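Local coordinates for structure-specific endonuclease subunit SLX1 (Candida glabrata, PDB 4XM5) that cuts branched DNA near junctions as the GIY-YIG nuclease subunit of the SLX1-SLX4 complex in DNA repair and recombination, at the interface of chains A and B. Residues are numbered along the deposited sequence; one frame, centred on the assembly and turned at random. Chains: chain A/B, Structure-specific endonuclease subunit SLX1.

Contact 1: the interface of chains A and B. Residues chain A 81, 85-86, 117, 121, 123; chain B 257, 271-272.
B:Thr271 and B:Ile272, a loop segment of the SLX1-type zinc finger, dock against the other copy between helix 72-84 of its GIY-YIG nuclease domain and the end of helix 107-120. B:Thr271 makes hydrogen bonds to the other copy through its carbonyl and its hydroxyl. The carbonyl O of B:Thr271 accepts from the backbone N of A:Tyr86 at 3.1 Å. The hydroxyl OG1 of B:Thr271 donates to the carboxylate OE1 of A:Glu121 at 2.9 Å, on the syn lone pair of that oxygen. The hydroxyl lies between the backbone N and carbonyl carbon of its own residue (chi1 44°), which turns it toward A:Glu121.

Apolar packing centres on B:Ile272. Its two branches part company. CG2 of B:Ile272 lies 3.7 Å from CD2 of A:Leu117. With CG1 between the backbone N and the carbonyl carbon (chi1 62°) and the branch extended beyond it, CD1 of B:Ile272 reaches the carboxylate carbon CD of A:Glu121 at 3.5 Å. The same CD1 of B:Ile272 meets ring atom CE2 of A:Phe123 at 3.7 Å. The A:Glu121 side chain is thus held at one oxygen and packed against the isoleucine. At the base of the branch, CB of B:Ile272 rests 3.7 Å from the methyl CB of A:Ala81.

Support comes from within chain B. The hydroxyl OH of B:Tyr257 donates to the carbonyl O of B:Ile272 at 2.6 Å, from 44° above the carbonyl plane. The same OH of B:Tyr257 sits 3.3 Å from CA of A:Ala81.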
ATOM      1  N   ALA A  81       3.471 -11.980  -5.729  1.00 32.62           N
ATOM      2  CA  ALA A  81       4.852 -12.309  -5.415  1.00 33.22           C
ATOM      3  C   ALA A  81       4.933 -13.741  -4.834  1.00 34.86           C
ATOM      4  O   ALA A  81       5.840 -14.501  -5.140  1.00 36.38           O
ATOM      5  CB  ALA A  81       5.427 -11.306  -4.453  1.00 31.71           C
ATOM      6  N   GLY A  85       6.974 -14.882  -7.341  1.00 54.11           N
ATOM      7  CA  GLY A  85       8.131 -14.097  -6.947  1.00 58.85           C
ATOM      8  C   GLY A  85       9.324 -14.950  -6.573  1.00 62.99           C
ATOM      9  O   GLY A  85       9.242 -16.179  -6.520  1.00 64.44           O
ATOM     10  N   TYR A  86      10.443 -14.282  -6.316  1.00 70.69           N
ATOM     11  CA  TYR A  86      11.704 -14.951  -6.044  1.00 75.07           C
ATOM     12  C   TYR A  86      11.977 -15.042  -4.551  1.00 74.58           C
ATOM     13  O   TYR A  86      11.621 -14.138  -3.793  1.00 73.40           O
ATOM     14  CB  TYR A  86      12.860 -14.214  -6.736  1.00 81.26           C
ATOM     15  CG  TYR A  86      12.931 -14.431  -8.228  1.00 87.35           C
ATOM     16  CD1 TYR A  86      12.225 -15.465  -8.833  1.00 88.40           C
ATOM     17  CD2 TYR A  86      13.710 -13.608  -9.034  1.00 91.07           C
ATOM     18  CE1 TYR A  86      12.289 -15.672 -10.199  1.00 91.18           C
ATOM     19  CE2 TYR A  86      13.778 -13.807 -10.398  1.00 94.03           C
ATOM     20  CZ  TYR A  86      13.064 -14.840 -10.976  1.00 94.34           C
ATOM     21  OH  TYR A  86      13.126 -15.047 -12.337  1.00 97.93           O
ATOM     22  N   LEU A 117       8.927 -12.821   1.918  1.00 47.43           N
ATOM     23  CA  LEU A 117       8.089 -11.624   1.819  1.00 46.82           C
ATOM     24  C   LEU A 117       7.964 -10.861   3.139  1.00 48.13           C
ATOM     25  O   LEU A 117       8.061  -9.619   3.164  1.00 48.90           O
ATOM     26  CB  LEU A 117       6.697 -11.995   1.298  1.00 44.41           C
ATOM     27  CG  LEU A 117       6.683 -12.592  -0.121  1.00 45.63           C
ATOM     28  CD1 LEU A 117       5.351 -13.306  -0.493  1.00 31.10           C
ATOM     29  CD2 LEU A 117       7.062 -11.510  -1.157  1.00 47.45           C
ATOM     30  N   GLU A 121      11.407  -8.496   2.880  1.00 68.20           N
ATOM     31  CA  GLU A 121      10.816  -7.596   1.895  1.00 64.73           C
ATOM     32  C   GLU A 121      10.090  -6.432   2.527  1.00 61.98           C
ATOM     33  O   GLU A 121       9.777  -6.466   3.706  1.00 62.09           O
ATOM     34  CB  GLU A 121       9.843  -8.346   1.004  1.00 59.80           C
ATOM     35  CG  GLU A 121      10.481  -9.376   0.136  1.00 59.37           C
ATOM     36  CD  GLU A 121      11.178  -8.758  -1.031  1.00 59.78           C
ATOM     37  OE1 GLU A 121      11.713  -9.528  -1.850  1.00 61.82           O
ATOM     38  OE2 GLU A 121      11.171  -7.511  -1.130  1.00 59.11           O
ATOM     39  N   PHE A 123       7.214  -5.638   2.742  1.00 49.85           N
ATOM     40  CA  PHE A 123       6.049  -6.067   3.499  1.00 44.30           C
ATOM     41  C   PHE A 123       6.342  -6.102   4.988  1.00 48.37           C
ATOM     42  O   PHE A 123       5.417  -6.035   5.799  1.00 49.56           O
ATOM     43  CB  PHE A 123       5.575  -7.442   3.035  1.00 38.81           C
ATOM     44  CG  PHE A 123       5.039  -7.454   1.640  1.00 35.77           C
ATOM     45  CD1 PHE A 123       3.788  -6.911   1.359  1.00 35.88           C
ATOM     46  CD2 PHE A 123       5.774  -8.007   0.604  1.00 34.81           C
ATOM     47  CE1 PHE A 123       3.277  -6.916   0.044  1.00 35.85           C
ATOM     48  CE2 PHE A 123       5.286  -8.021  -0.677  1.00 35.73           C
ATOM     49  CZ  PHE A 123       4.024  -7.472  -0.970  1.00 35.70           C
TER
ATOM     50  N   TYR B 257       2.594 -10.555 -14.955  1.00 46.76           N
ATOM     51  CA  TYR B 257       3.489 -10.412 -13.821  1.00 45.10           C
ATOM     52  C   TYR B 257       4.560 -11.502 -13.849  1.00 49.44           C
ATOM     53  O   TYR B 257       5.738 -11.249 -13.577  1.00 50.62           O
ATOM     54  CB  TYR B 257       2.706 -10.470 -12.513  1.00 41.49           C
ATOM     55  CG  TYR B 257       3.598 -10.530 -11.297  1.00 39.93           C
ATOM     56  CD1 TYR B 257       4.041  -9.358 -10.692  1.00 39.04           C
ATOM     57  CD2 TYR B 257       4.010 -11.749 -10.763  1.00 40.12           C
ATOM     58  CE1 TYR B 257       4.870  -9.396  -9.593  1.00 38.13           C
ATOM     59  CE2 TYR B 257       4.853 -11.792  -9.663  1.00 39.03           C
ATOM     60  CZ  TYR B 257       5.260 -10.602  -9.082  1.00 38.10           C
ATOM     61  OH  TYR B 257       6.087 -10.600  -8.000  1.00 38.99           O
ATOM     62  N   THR B 271      12.956  -8.590  -7.097  1.00 84.91           N
ATOM     63  CA  THR B 271      12.593  -9.868  -6.502  1.00 80.08           C
ATOM     64  C   THR B 271      11.086 -10.076  -6.497  1.00 72.77           C
ATOM     65  O   THR B 271      10.606 -11.204  -6.626  1.00 71.78           O
ATOM     66  CB  THR B 271      13.117  -9.989  -5.057  1.00 78.40           C
ATOM     67  OG1 THR B 271      12.862  -8.765  -4.354  1.00 77.01           O
ATOM     68  CG2 THR B 271      14.612 -10.268  -5.050  1.00 81.36           C
ATOM     69  N   ILE B 272      10.327  -8.994  -6.343  1.00 65.94           N
ATOM     70  CA  ILE B 272       8.882  -9.154  -6.226  1.00 59.90           C
ATOM     71  C   ILE B 272       8.055  -8.135  -7.012  1.00 54.73           C
ATOM     72  O   ILE B 272       6.850  -8.305  -7.149  1.00 52.36           O
ATOM     73  CB  ILE B 272       8.437  -9.102  -4.753  1.00 57.32           C
ATOM     74  CG1 ILE B 272       8.762  -7.743  -4.134  1.00 56.70           C
ATOM     75  CG2 ILE B 272       9.088 -10.209  -3.969  1.00 57.95           C
ATOM     76  CD1 ILE B 272       8.295  -7.601  -2.715  1.00 54.27           C
TER

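Contact 2: the interface of chains A and B. Residues chain A 3-4, 238, 296, 299; chain B 72-73, 76.
The guanidinium of B:Arg72 is sandwiched between the backbone of A:Glu3 and the side chain of A:Ile296. B:Arg72 begins helix 72-84 of the GIY-YIG domain, whereas A:Ile296 belongs to helix 288-302 of the partner. CG of B:Arg72 is anti to the backbone N (chi1 -178°) and the chain is extended to NE, which carries the guanidinium across to chain A.

The two faces of the guanidinium meet different groups. The carbonyl O of A:Glu3 lies over the centre of one face. The N-H groups point elsewhere, and the pair is not a hydrogen bond; any attraction would come from the positive charge facing the carbonyl dipole. On the opposite face the methyl CD1 of A:Ile296 sits toward the rim, 3.5 Å from NH2 of B:Arg72. The other branch of A:Ile296, through CG2, comes equally close to NH1.

Polar linkage runs through water at the edge of the guanidinium. Water 1 lies in its plane, 3.2 Å from NH1 of B:Arg72. Water 1 also bonds to the carbonyl O of A:Ile296 at 2.9 Å. It is modelled close to the amide oxygen OD1 of A:Asn299 as well, a short separation that carries little weight. The water thus ties the arginine to helix 288-302.

Apolar contacts continue along helix 72-84. CD1 of A:Ile296 meets CD2 of B:Leu76 at 4.0 Å. CG1 of A:Ile296 lies 4.1 Å from the methyl CD1 of B:Ile73.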
ATOM      1  N   GLU A   3     -11.214  10.294  -0.128  1.00 76.55           N
ATOM      2  CA  GLU A   3     -10.367  10.561   1.023  1.00 74.75           C
ATOM      3  C   GLU A   3     -10.907   9.883   2.283  1.00 73.27           C
ATOM      4  O   GLU A   3     -10.428  10.143   3.386  1.00 74.91           O
ATOM      5  CB  GLU A   3     -10.242  12.064   1.251  1.00 76.65           C
ATOM      6  CG  GLU A   3     -11.556  12.721   1.561  1.00 80.75           C
ATOM      7  CD  GLU A   3     -11.455  14.225   1.582  1.00 87.61           C
ATOM      8  OE1 GLU A   3     -10.592  14.752   2.318  1.00 88.07           O
ATOM      9  OE2 GLU A   3     -12.233  14.881   0.858  1.00 93.98           O
ATOM     10  N   PHE A   4     -11.898   9.006   2.122  1.00 74.46           N
ATOM     11  CA  PHE A   4     -12.439   8.282   3.267  1.00 72.88           C
ATOM     12  C   PHE A   4     -12.260   6.766   3.160  1.00 71.91           C
ATOM     13  O   PHE A   4     -12.867   6.010   3.933  1.00 73.32           O
ATOM     14  CB  PHE A   4     -13.917   8.633   3.457  1.00 77.45           C
ATOM     15  CG  PHE A   4     -14.133  10.011   4.010  1.00 84.22           C
ATOM     16  CD1 PHE A   4     -14.156  10.226   5.382  1.00 86.42           C
ATOM     17  CD2 PHE A   4     -14.274  11.103   3.159  1.00 88.08           C
ATOM     18  CE1 PHE A   4     -14.329  11.499   5.894  1.00 90.48           C
ATOM     19  CE2 PHE A   4     -14.451  12.379   3.664  1.00 92.11           C
ATOM     20  CZ  PHE A   4     -14.481  12.578   5.035  1.00 93.23           C
ATOM     21  N   LEU A 238      -7.237  13.288  12.701  1.00 59.05           N
ATOM     22  CA  LEU A 238      -7.005  11.868  12.950  1.00 54.81           C
ATOM     23  C   LEU A 238      -6.394  11.551  14.344  1.00 60.55           C
ATOM     24  O   LEU A 238      -5.441  12.205  14.777  1.00 59.38           O
ATOM     25  CB  LEU A 238      -6.103  11.314  11.858  1.00 47.97           C
ATOM     26  CG  LEU A 238      -6.582  11.298  10.401  1.00 44.69           C
ATOM     27  CD1 LEU A 238      -5.448  10.836   9.507  1.00 39.96           C
ATOM     28  CD2 LEU A 238      -7.792  10.379  10.191  1.00 44.48           C
ATOM     29  N   ILE A 296      -8.133   5.626  11.004  1.00 43.17           N
ATOM     30  CA  ILE A 296      -8.791   5.881   9.731  1.00 43.15           C
ATOM     31  C   ILE A 296     -10.259   5.524   9.839  1.00 46.00           C
ATOM     32  O   ILE A 296     -11.135   6.260   9.393  1.00 48.23           O
ATOM     33  CB  ILE A 296      -8.138   5.058   8.582  1.00 46.89           C
ATOM     34  CG1 ILE A 296      -6.767   5.631   8.216  1.00 46.95           C
ATOM     35  CG2 ILE A 296      -9.035   5.016   7.373  1.00 44.77           C
ATOM     36  CD1 ILE A 296      -6.752   7.141   7.996  1.00 46.60           C
ATOM     37  N   ASN A 299     -12.354   7.840  11.965  1.00 59.16           N
ATOM     38  CA  ASN A 299     -12.587   9.046  11.206  1.00 60.89           C
ATOM     39  C   ASN A 299     -13.658   8.825  10.149  1.00 62.48           C
ATOM     40  O   ASN A 299     -14.563   9.634   9.996  1.00 65.71           O
ATOM     41  CB  ASN A 299     -11.298   9.516  10.558  1.00 58.05           C
ATOM     42  CG  ASN A 299     -11.501  10.745   9.720  1.00 58.79           C
ATOM     43  OD1 ASN A 299     -11.723  10.657   8.516  1.00 57.91           O
ATOM     44  ND2 ASN A 299     -11.447  11.903  10.353  1.00 61.08           N
TER
ATOM     45  N   ARG B  72      -5.131   5.775  -0.574  1.00 30.62           N
ATOM     46  CA  ARG B  72      -5.029   6.779   0.466  1.00 32.35           C
ATOM     47  C   ARG B  72      -4.006   6.423   1.557  1.00 31.21           C
ATOM     48  O   ARG B  72      -3.258   7.281   2.011  1.00 30.60           O
ATOM     49  CB  ARG B  72      -6.401   6.983   1.115  1.00 36.72           C
ATOM     50  CG  ARG B  72      -6.438   8.056   2.194  1.00 39.98           C
ATOM     51  CD  ARG B  72      -7.652   7.840   3.069  1.00 44.58           C
ATOM     52  NE  ARG B  72      -7.701   8.740   4.220  1.00 47.61           N
ATOM     53  CZ  ARG B  72      -8.610   8.658   5.189  1.00 50.91           C
ATOM     54  NH1 ARG B  72      -9.546   7.714   5.145  1.00 51.85           N
ATOM     55  NH2 ARG B  72      -8.585   9.519   6.200  1.00 52.48           N
ATOM     56  N   ILE B  73      -3.989   5.171   1.996  1.00 31.96           N
ATOM     57  CA  ILE B  73      -3.147   4.803   3.126  1.00 32.81           C
ATOM     58  C   ILE B  73      -1.675   5.016   2.799  1.00 32.93           C
ATOM     59  O   ILE B  73      -0.931   5.600   3.592  1.00 34.94           O
ATOM     60  CB  ILE B  73      -3.369   3.331   3.559  1.00 36.01           C
ATOM     61  CG1 ILE B  73      -4.854   3.060   3.761  1.00 40.39           C
ATOM     62  CG2 ILE B  73      -2.600   3.015   4.838  1.00 34.92           C
ATOM     63  CD1 ILE B  73      -5.555   4.067   4.668  1.00 43.71           C
ATOM     64  N   LEU B  76      -0.889   8.717   2.788  1.00 33.38           N
ATOM     65  CA  LEU B  76      -0.779   9.160   4.172  1.00 33.29           C
ATOM     66  C   LEU B  76       0.603   8.867   4.764  1.00 35.10           C
ATOM     67  O   LEU B  76       1.210   9.725   5.412  1.00 37.35           O
ATOM     68  CB  LEU B  76      -1.852   8.489   5.028  1.00 34.62           C
ATOM     69  CG  LEU B  76      -1.929   8.954   6.486  1.00 36.30           C
ATOM     70  CD1 LEU B  76      -2.319  10.431   6.567  1.00 34.15           C
ATOM     71  CD2 LEU B  76      -2.911   8.093   7.272  1.00 37.58           C
TER
HETATM   72  O   HOH W   1     -11.502   8.463   7.506  1.00 56.22           O

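Contact 3: the interface of chains A and B. Residues chain A 238, 253-254, 288, 292, 296; chain B 76-77, 80.
B:His80 meets A:Leu253 where helix 72-84 of the GIY-YIG nuclease domain packs on the SLX1-type zinc finger and on helix 288-302 of the other copy. The methyl CD2 of A:Leu253 lies in the plane of the imidazole, at its edge, 3.5 Å from CE1 of B:His80. The two side chains cross at about a right angle. CD2 of A:Leu253 also touches CD2 of B:Leu76 at 4.1 Å, next to the B:Leu76 contact with A:Ile296. One turn along helix 288-302, CD1 of A:Ile292 rests 3.9 Å from the amide nitrogen NE2 of B:Gln77.

Water 2 joins the polar groups. Water 2 hydrogen-bonds to the indole NE1 of A:Trp288 at 2.9 Å and to ND1 of B:His80 at 3.0 Å. A link to NE2 of B:Gln77 is weak. That amide nitrogen lies at the indole edge, with the amide and ring planes 40° apart.

Further out, each ring is backed by its own chain. The carbonyl O of B:Leu76 sits 3.5 Å above the B:His80 ring plane, toward the rim. CG of A:Trp288 lies anti to the backbone N (chi1 179°), which sends the indole out beside A:Ile292, with NE1 toward water 2. One face of the indole lies against CG1 of A:Ile292.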
ATOM      1  N   LEU A 238      -7.237  13.288  12.701  1.00 59.05           N
ATOM      2  CA  LEU A 238      -7.005  11.868  12.950  1.00 54.81           C
ATOM      3  C   LEU A 238      -6.394  11.551  14.344  1.00 60.55           C
ATOM      4  O   LEU A 238      -5.441  12.205  14.777  1.00 59.38           O
ATOM      5  CB  LEU A 238      -6.103  11.314  11.858  1.00 47.97           C
ATOM      6  CG  LEU A 238      -6.582  11.298  10.401  1.00 44.69           C
ATOM      7  CD1 LEU A 238      -5.448  10.836   9.507  1.00 39.96           C
ATOM      8  CD2 LEU A 238      -7.792  10.379  10.191  1.00 44.48           C
ATOM      9  N   LEU A 253      -2.837  11.624  15.323  1.00 50.32           N
ATOM     10  CA  LEU A 253      -2.121  10.556  14.628  1.00 48.37           C
ATOM     11  C   LEU A 253      -0.723  11.019  14.194  1.00 46.34           C
ATOM     12  O   LEU A 253       0.268  10.309  14.393  1.00 44.56           O
ATOM     13  CB  LEU A 253      -2.912  10.059  13.416  1.00 42.40           C
ATOM     14  CG  LEU A 253      -2.260   8.872  12.694  1.00 41.47           C
ATOM     15  CD1 LEU A 253      -2.289   7.583  13.522  1.00 42.04           C
ATOM     16  CD2 LEU A 253      -2.900   8.617  11.325  1.00 39.28           C
ATOM     17  N   ALA A 254      -0.631  12.224  13.631  1.00 48.28           N
ATOM     18  CA  ALA A 254       0.659  12.701  13.141  1.00 46.71           C
ATOM     19  C   ALA A 254       1.620  12.990  14.295  1.00 49.42           C
ATOM     20  O   ALA A 254       2.827  12.820  14.159  1.00 49.87           O
ATOM     21  CB  ALA A 254       0.480  13.929  12.268  1.00 46.81           C
ATOM     22  N   TRP A 288       1.865  -0.173  14.538  1.00 43.74           N
ATOM     23  CA  TRP A 288       1.539   1.103  13.924  1.00 44.09           C
ATOM     24  C   TRP A 288       0.418   1.026  12.869  1.00 42.40           C
ATOM     25  O   TRP A 288      -0.347   1.983  12.691  1.00 41.25           O
ATOM     26  CB  TRP A 288       2.804   1.727  13.310  1.00 43.63           C
ATOM     27  CG  TRP A 288       2.543   3.015  12.641  1.00 40.67           C
ATOM     28  CD1 TRP A 288       2.624   3.263  11.313  1.00 38.32           C
ATOM     29  CD2 TRP A 288       2.124   4.240  13.259  1.00 41.34           C
ATOM     30  NE1 TRP A 288       2.300   4.579  11.049  1.00 37.26           N
ATOM     31  CE2 TRP A 288       1.984   5.202  12.228  1.00 38.71           C
ATOM     32  CE3 TRP A 288       1.867   4.625  14.585  1.00 43.88           C
ATOM     33  CZ2 TRP A 288       1.587   6.518  12.475  1.00 38.55           C
ATOM     34  CZ3 TRP A 288       1.478   5.930  14.838  1.00 44.08           C
ATOM     35  CH2 TRP A 288       1.341   6.863  13.782  1.00 42.81           C
ATOM     36  N   ILE A 292      -3.166   2.988  12.828  1.00 40.26           N
ATOM     37  CA  ILE A 292      -3.727   3.658  11.666  1.00 39.46           C
ATOM     38  C   ILE A 292      -5.103   3.099  11.292  1.00 37.17           C
ATOM     39  O   ILE A 292      -6.023   3.866  10.996  1.00 37.19           O
ATOM     40  CB  ILE A 292      -2.795   3.558  10.446  1.00 39.51           C
ATOM     41  CG1 ILE A 292      -1.489   4.298  10.729  1.00 40.67           C
ATOM     42  CG2 ILE A 292      -3.476   4.143   9.217  1.00 38.12           C
ATOM     43  CD1 ILE A 292      -0.548   4.327   9.566  1.00 38.18           C
ATOM     44  N   ILE A 296      -8.133   5.626  11.004  1.00 43.17           N
ATOM     45  CA  ILE A 296      -8.791   5.881   9.731  1.00 43.15           C
ATOM     46  C   ILE A 296     -10.259   5.524   9.839  1.00 46.00           C
ATOM     47  O   ILE A 296     -11.135   6.260   9.393  1.00 48.23           O
ATOM     48  CB  ILE A 296      -8.138   5.058   8.582  1.00 46.89           C
ATOM     49  CG1 ILE A 296      -6.767   5.631   8.216  1.00 46.95           C
ATOM     50  CG2 ILE A 296      -9.035   5.016   7.373  1.00 44.77           C
ATOM     51  CD1 ILE A 296      -6.752   7.141   7.996  1.00 46.60           C
TER
ATOM     52  N   LEU B  76      -0.889   8.717   2.788  1.00 33.38           N
ATOM     53  CA  LEU B  76      -0.779   9.160   4.172  1.00 33.29           C
ATOM     54  C   LEU B  76       0.603   8.867   4.764  1.00 35.10           C
ATOM     55  O   LEU B  76       1.210   9.725   5.412  1.00 37.35           O
ATOM     56  CB  LEU B  76      -1.852   8.489   5.028  1.00 34.62           C
ATOM     57  CG  LEU B  76      -1.929   8.954   6.486  1.00 36.30           C
ATOM     58  CD1 LEU B  76      -2.319  10.431   6.567  1.00 34.15           C
ATOM     59  CD2 LEU B  76      -2.911   8.093   7.272  1.00 37.58           C
ATOM     60  N   GLN B  77       1.107   7.661   4.551  1.00 31.53           N
ATOM     61  CA  GLN B  77       2.398   7.332   5.116  1.00 34.26           C
ATOM     62  C   GLN B  77       3.592   8.036   4.447  1.00 32.86           C
ATOM     63  O   GLN B  77       4.590   8.322   5.108  1.00 31.31           O
ATOM     64  CB  GLN B  77       2.567   5.831   5.082  1.00 38.60           C
ATOM     65  CG  GLN B  77       1.496   5.168   5.948  1.00 42.54           C
ATOM     66  CD  GLN B  77       1.796   3.741   6.215  1.00 44.66           C
ATOM     67  OE1 GLN B  77       1.398   2.876   5.455  1.00 43.70           O
ATOM     68  NE2 GLN B  77       2.520   3.477   7.293  1.00 48.90           N
ATOM     69  N   HIS B  80       3.336  11.345   6.217  1.00 31.80           N
ATOM     70  CA  HIS B  80       3.917  11.271   7.546  1.00 34.14           C
ATOM     71  C   HIS B  80       5.440  11.279   7.466  1.00 35.03           C
ATOM     72  O   HIS B  80       6.098  12.033   8.198  1.00 36.68           O
ATOM     73  CB  HIS B  80       3.449  10.016   8.322  1.00 34.60           C
ATOM     74  CG  HIS B  80       2.044  10.105   8.828  1.00 36.11           C
ATOM     75  ND1 HIS B  80       1.342   9.000   9.268  1.00 36.96           N
ATOM     76  CD2 HIS B  80       1.206  11.160   8.966  1.00 36.77           C
ATOM     77  CE1 HIS B  80       0.135   9.373   9.654  1.00 37.77           C
ATOM     78  NE2 HIS B  80       0.026  10.680   9.488  1.00 37.91           N
TER
HETATM   79  O   HOH W   2       2.737   6.412   8.809  1.00 43.45           O

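Contacts 2 and 3 adjoin, their C-alpha centres about 8 Å apart, and share A:Leu238, A:Ile296 and B:Leu76. The C-alpha centre of contact 1 is about 27 Å from that of contact 2 and 26 Å from that of contact 3. Helix 72-84 serves all three, from chain A in contact 1 and from chain B in the others. Helix 253-262 also recurs, from chain B in contact 1 and from chain A in contact 3. The two-fold symmetry gives each contact a twin. Nuclease and zinc-finger regions thus clasp each other reciprocally. SLX1 forms a heterodimer with SLX4, so this homodimer may not be the working assembly.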